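Local coordinates for uncharacterized protein (Pyrococcus furiosus, PDB 4XLZ) that probably removes an acetyl group from N,N'-diacetylchitobiose, as a metal-dependent deacetylase of the carbohydrate esterase 14 family, at residues 31-45 with 59-71. Numbering follows the deposited sequence.
Sequences AKKVICIEPHPDDCA and GVEVIYICMTDGY. With CD (cadmium ion), chain G.
E38 and C66 pair near the carboxyl ends of two parallel strands, 33-38 and 61-68, which exchange regular backbone bonds from K32 O to M67 N; the backbone N and O of E38 both face strand 61-68, N donating to I65 O and O accepting from M67 N. Its side chain is a worked example of how a strand end can organise the loop after it. From CB, chi1 of 50° sets CG between the backbone N and the carbonyl carbon, 3.6 Å from I65 O. The chain then runs extended, bringing CD to 3.9 Å from C66 SG. At the tip, OE2 lies 3.5 Å from C66 CB, while OE1 takes a nearly straight bond from C44 N (3.0 Å, 174°) on its anti side. With an alanine here, the buried C44 N would probably lose its acceptor and the turn could shift. Beyond, C44 SG sits over the face of the Y64 ring, 4.0 Å from its centroid. The type II turn from H40 to D43 leads from strand 33-38, through P39, into helix 43-57, and H40 ND1 and D43 OD1 and OD2 bind cadmium with H151. This is a beta-alpha-beta crossover of the GlcNAc-PI de-N-acetylase fold, supplying two of the three protein ligands of the metal site just after the carboxyl end of its first strand.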
loop_
_atom_site.group_PDB
_atom_site.type_symbol
_atom_site.label_atom_id
_atom_site.label_comp_id
_atom_site.label_asym_id
_atom_site.label_seq_id
_atom_site.Cartn_x
_atom_site.Cartn_y
_atom_site.Cartn_z
ATOM N N ALA A 31 -28.512 -28.231 0.975
ATOM C CA ALA A 31 -28.016 -27.088 1.742
ATOM C C ALA A 31 -28.943 -26.830 2.916
ATOM O O ALA A 31 -30.201 -26.943 2.747
ATOM C CB ALA A 31 -28.004 -25.877 0.866
ATOM N N LYS A 32 -28.381 -26.622 4.083
ATOM C CA LYS A 32 -29.035 -26.159 5.286
ATOM C C LYS A 32 -28.779 -24.655 5.582
ATOM O O LYS A 32 -29.612 -23.966 6.173
ATOM C CB LYS A 32 -28.691 -26.998 6.536
ATOM C CG LYS A 32 -29.205 -28.504 6.347
ATOM C CD LYS A 32 -29.850 -29.153 7.659
ATOM C CE LYS A 32 -28.861 -29.816 8.662
ATOM N NZ LYS A 32 -27.888 -30.740 7.952
ATOM N N LYS A 33 -27.552 -24.173 5.184
ATOM C CA LYS A 33 -27.197 -22.794 5.546
ATOM C C LYS A 33 -26.324 -22.351 4.335
ATOM O O LYS A 33 -25.360 -23.070 4.014
ATOM C CB LYS A 33 -26.426 -22.740 6.853
ATOM C CG LYS A 33 -26.014 -21.289 7.163
ATOM C CD LYS A 33 -25.077 -21.033 8.362
ATOM C CE LYS A 33 -25.731 -21.546 9.681
ATOM N NZ LYS A 33 -24.778 -21.377 10.831
ATOM N N VAL A 34 -26.659 -21.195 3.781
ATOM C CA VAL A 34 -25.798 -20.630 2.676
ATOM C C VAL A 34 -25.548 -19.205 3.043
ATOM O O VAL A 34 -26.297 -18.492 3.703
ATOM C CB VAL A 34 -26.445 -20.773 1.294
ATOM C CG1 VAL A 34 -26.730 -22.280 1.036
ATOM C CG2 VAL A 34 -27.754 -19.929 1.205
ATOM N N ILE A 35 -24.360 -18.724 2.508
ATOM C CA ILE A 35 -24.037 -17.303 2.595
ATOM C C ILE A 35 -24.048 -16.723 1.183
ATOM O O ILE A 35 -23.436 -17.308 0.256
ATOM C CB ILE A 35 -22.631 -17.112 3.219
ATOM C CG1 ILE A 35 -22.762 -17.439 4.739
ATOM C CG2 ILE A 35 -22.264 -15.656 3.075
ATOM C CD1 ILE A 35 -21.452 -17.223 5.461
ATOM N N CYS A 36 -24.794 -15.600 1.051
ATOM C CA CYS A 36 -24.785 -14.895 -0.221
ATOM C C CYS A 36 -24.043 -13.621 -0.032
ATOM O O CYS A 36 -24.345 -12.789 0.802
ATOM C CB CYS A 36 -26.249 -14.542 -0.605
ATOM S SG CYS A 36 -27.233 -16.124 -0.803
ATOM N N ILE A 37 -22.935 -13.500 -0.796
ATOM C CA ILE A 37 -22.013 -12.357 -0.672
ATOM C C ILE A 37 -22.313 -11.346 -1.769
ATOM O O ILE A 37 -22.350 -11.715 -3.014
ATOM C CB ILE A 37 -20.588 -12.890 -0.859
ATOM C CG1 ILE A 37 -20.353 -13.912 0.328
ATOM C CG2 ILE A 37 -19.619 -11.677 -0.607
ATOM C CD1 ILE A 37 -18.852 -14.455 0.318
ATOM N N GLU A 38 -22.565 -10.128 -1.393
ATOM C CA GLU A 38 -22.912 -9.024 -2.336
ATOM C C GLU A 38 -21.928 -7.919 -2.193
ATOM O O GLU A 38 -21.582 -7.482 -1.102
ATOM C CB GLU A 38 -24.351 -8.449 -2.160
ATOM C CG GLU A 38 -24.650 -8.101 -0.664
ATOM C CD GLU A 38 -26.083 -7.589 -0.468
ATOM O OE1 GLU A 38 -26.846 -7.584 -1.432
ATOM O OE2 GLU A 38 -26.395 -7.037 0.646
ATOM N N PRO A 39 -21.573 -7.315 -3.304
ATOM C CA PRO A 39 -20.658 -6.141 -3.230
ATOM C C PRO A 39 -21.282 -4.924 -2.598
ATOM O O PRO A 39 -20.638 -4.250 -1.770
ATOM C CB PRO A 39 -20.305 -5.858 -4.747
ATOM C CG PRO A 39 -20.450 -7.193 -5.454
ATOM C CD PRO A 39 -21.675 -7.937 -4.670
ATOM N N HIS A 40 -22.598 -4.664 -2.978
ATOM C CA HIS A 40 -23.322 -3.491 -2.463
ATOM C C HIS A 40 -24.703 -3.977 -2.003
ATOM O O HIS A 40 -25.131 -5.049 -2.381
ATOM C CB HIS A 40 -23.570 -2.512 -3.677
ATOM C CG HIS A 40 -22.295 -2.141 -4.344
ATOM N ND1 HIS A 40 -22.088 -2.485 -5.682
ATOM C CD2 HIS A 40 -21.246 -1.389 -3.930
ATOM C CE1 HIS A 40 -20.898 -1.982 -6.038
ATOM N NE2 HIS A 40 -20.369 -1.315 -5.001
ATOM N N PRO A 41 -25.331 -3.119 -1.156
ATOM C CA PRO A 41 -26.723 -3.453 -0.744
ATOM C C PRO A 41 -27.612 -3.417 -2.092
ATOM O O PRO A 41 -27.551 -2.485 -2.884
ATOM C CB PRO A 41 -27.127 -2.216 0.100
ATOM C CG PRO A 41 -25.793 -1.670 0.613
ATOM C CD PRO A 41 -24.886 -1.835 -0.623
ATOM N N ASP A 42 -28.219 -4.528 -2.291
ATOM C CA ASP A 42 -29.131 -4.835 -3.399
ATOM C C ASP A 42 -28.612 -5.825 -4.372
ATOM O O ASP A 42 -29.373 -6.392 -5.121
ATOM C CB ASP A 42 -29.756 -3.642 -4.133
ATOM C CG ASP A 42 -28.812 -2.903 -5.130
ATOM O OD1 ASP A 42 -27.819 -3.494 -5.624
ATOM O OD2 ASP A 42 -29.099 -1.700 -5.502
ATOM N N ASP A 43 -27.293 -6.171 -4.280
ATOM C CA ASP A 43 -26.896 -7.122 -5.306
ATOM C C ASP A 43 -27.375 -8.574 -5.144
ATOM O O ASP A 43 -27.565 -9.286 -6.131
ATOM C CB ASP A 43 -25.278 -7.222 -5.385
ATOM C CG ASP A 43 -24.678 -6.048 -6.050
ATOM O OD1 ASP A 43 -25.110 -5.754 -7.259
ATOM O OD2 ASP A 43 -23.864 -5.285 -5.483
ATOM N N CYS A 44 -27.576 -9.046 -3.917
ATOM C CA CYS A 44 -28.181 -10.392 -3.733
ATOM C C CYS A 44 -29.625 -10.388 -4.339
ATOM O O CYS A 44 -29.930 -11.371 -5.017
ATOM C CB CYS A 44 -28.258 -10.729 -2.225
ATOM S SG CYS A 44 -26.611 -11.179 -1.611
ATOM N N ALA A 45 -30.363 -9.312 -4.028
ATOM C CA ALA A 45 -31.743 -9.309 -4.571
ATOM C C ALA A 45 -31.694 -9.255 -6.083
ATOM O O ALA A 45 -32.484 -9.974 -6.748
ATOM C CB ALA A 45 -32.502 -8.077 -4.084
ATOM N N GLY A 59 -36.647 -23.814 3.830
ATOM C CA GLY A 59 -36.118 -23.902 5.170
ATOM C C GLY A 59 -34.589 -23.773 5.260
ATOM O O GLY A 59 -34.013 -23.953 6.350
ATOM N N VAL A 60 -34.001 -23.420 4.106
ATOM C CA VAL A 60 -32.513 -23.067 4.125
ATOM C C VAL A 60 -32.342 -21.726 4.830
ATOM O O VAL A 60 -33.071 -20.774 4.574
ATOM C CB VAL A 60 -32.031 -23.023 2.699
ATOM C CG1 VAL A 60 -30.433 -22.814 2.704
ATOM C CG2 VAL A 60 -32.198 -24.344 1.975
ATOM N N GLU A 61 -31.352 -21.627 5.728
ATOM C CA GLU A 61 -30.977 -20.393 6.376
ATOM C C GLU A 61 -30.008 -19.607 5.447
ATOM O O GLU A 61 -28.995 -20.163 5.076
ATOM C CB GLU A 61 -30.228 -20.670 7.714
ATOM C CG GLU A 61 -29.928 -19.455 8.475
ATOM C CD GLU A 61 -29.211 -19.680 9.802
ATOM O OE1 GLU A 61 -29.090 -20.881 10.149
ATOM O OE2 GLU A 61 -28.822 -18.687 10.433
ATOM N N VAL A 62 -30.542 -18.501 4.954
ATOM C CA VAL A 62 -29.751 -17.646 3.993
ATOM C C VAL A 62 -29.313 -16.471 4.772
ATOM O O VAL A 62 -30.017 -15.722 5.436
ATOM C CB VAL A 62 -30.629 -17.161 2.796
ATOM C CG1 VAL A 62 -29.728 -16.270 1.931
ATOM C CG2 VAL A 62 -31.200 -18.332 1.993
ATOM N N ILE A 63 -27.932 -16.299 4.739
ATOM C CA ILE A 63 -27.258 -15.165 5.420
ATOM C C ILE A 63 -26.515 -14.303 4.373
ATOM O O ILE A 63 -25.942 -14.891 3.482
ATOM C CB ILE A 63 -26.195 -15.774 6.422
ATOM C CG1 ILE A 63 -26.992 -16.608 7.497
ATOM C CG2 ILE A 63 -25.361 -14.647 7.062
ATOM C CD1 ILE A 63 -25.979 -17.518 8.257
ATOM N N TYR A 64 -26.580 -13.024 4.541
ATOM C CA TYR A 64 -25.823 -12.121 3.559
ATOM C C TYR A 64 -24.520 -11.677 4.250
ATOM O O TYR A 64 -24.453 -11.452 5.468
ATOM C CB TYR A 64 -26.559 -10.843 3.333
ATOM C CG TYR A 64 -27.795 -10.974 2.443
ATOM C CD1 TYR A 64 -28.234 -12.168 1.896
ATOM C CD2 TYR A 64 -28.454 -9.785 2.216
ATOM C CE1 TYR A 64 -29.414 -12.178 1.017
ATOM C CE2 TYR A 64 -29.614 -9.753 1.350
ATOM C CZ TYR A 64 -30.008 -10.942 0.841
ATOM O OH TYR A 64 -31.163 -10.970 0.034
ATOM N N ILE A 65 -23.496 -11.553 3.373
ATOM C CA ILE A 65 -22.351 -10.674 3.720
ATOM C C ILE A 65 -22.357 -9.535 2.694
ATOM O O ILE A 65 -22.353 -9.881 1.486
ATOM C CB ILE A 65 -21.012 -11.389 3.632
ATOM C CG1 ILE A 65 -20.966 -12.514 4.676
ATOM C CG2 ILE A 65 -19.888 -10.371 3.972
ATOM C CD1 ILE A 65 -19.694 -13.465 4.518
ATOM N N CYS A 66 -22.447 -8.319 3.153
ATOM C CA CYS A 66 -22.412 -7.160 2.235
ATOM C C CYS A 66 -21.048 -6.542 2.408
ATOM O O CYS A 66 -20.658 -6.074 3.460
ATOM C CB CYS A 66 -23.580 -6.204 2.586
ATOM S SG CYS A 66 -23.737 -4.954 1.267
HETATM N N MSE A 67 -20.330 -6.450 1.277
HETATM C CA MSE A 67 -18.887 -6.026 1.395
HETATM C C MSE A 67 -18.722 -4.555 1.625
HETATM O O MSE A 67 -17.843 -4.112 2.336
HETATM C CB MSE A 67 -18.178 -6.275 0.034
HETATM C CG MSE A 67 -18.287 -7.724 -0.508
HETATM SE SE MSE A 67 -17.519 -9.042 0.751
HETATM C CE MSE A 67 -15.705 -8.533 0.634
ATOM N N THR A 68 -19.633 -3.708 1.082
ATOM C CA THR A 68 -19.520 -2.276 1.150
ATOM C C THR A 68 -20.813 -1.594 1.641
ATOM O O THR A 68 -21.855 -2.267 1.852
ATOM C CB THR A 68 -19.099 -1.581 -0.171
ATOM O OG1 THR A 68 -20.257 -1.561 -1.056
ATOM C CG2 THR A 68 -17.950 -2.276 -0.881
ATOM N N ASP A 69 -20.728 -0.319 1.874
ATOM C CA ASP A 69 -21.846 0.405 2.530
ATOM C C ASP A 69 -22.719 1.127 1.493
ATOM O O ASP A 69 -23.728 1.704 1.884
ATOM C CB ASP A 69 -21.254 1.437 3.480
ATOM C CG ASP A 69 -20.199 2.384 2.854
ATOM O OD1 ASP A 69 -20.150 2.432 1.576
ATOM O OD2 ASP A 69 -19.429 2.988 3.668
ATOM N N GLY A 70 -22.406 1.016 0.228
ATOM C CA GLY A 70 -23.279 1.737 -0.751
ATOM C C GLY A 70 -23.181 3.263 -0.703
ATOM O O GLY A 70 -24.041 4.014 -1.318
ATOM N N TYR A 71 -22.166 3.874 -0.069
ATOM C CA TYR A 71 -21.951 5.322 0.128
ATOM C C TYR A 71 -22.075 6.152 -1.118
ATOM O O TYR A 71 -22.414 7.332 -1.054
ATOM C CB TYR A 71 -20.512 5.437 0.786
ATOM C CG TYR A 71 -20.003 6.783 1.113
ATOM C CD1 TYR A 71 -19.985 7.192 2.479
ATOM C CD2 TYR A 71 -19.431 7.603 0.142
ATOM C CE1 TYR A 71 -19.401 8.415 2.847
ATOM C CE2 TYR A 71 -18.859 8.823 0.465
ATOM C CZ TYR A 71 -18.835 9.200 1.844
ATOM O OH TYR A 71 -18.276 10.413 2.170
HETATM CD CD CD G . -23.494 -3.669 -7.103
HETATM O O HOH W 1 -29.491 -23.658 9.326
HETATM O O HOH W 2 -23.246 -1.623 -8.663
#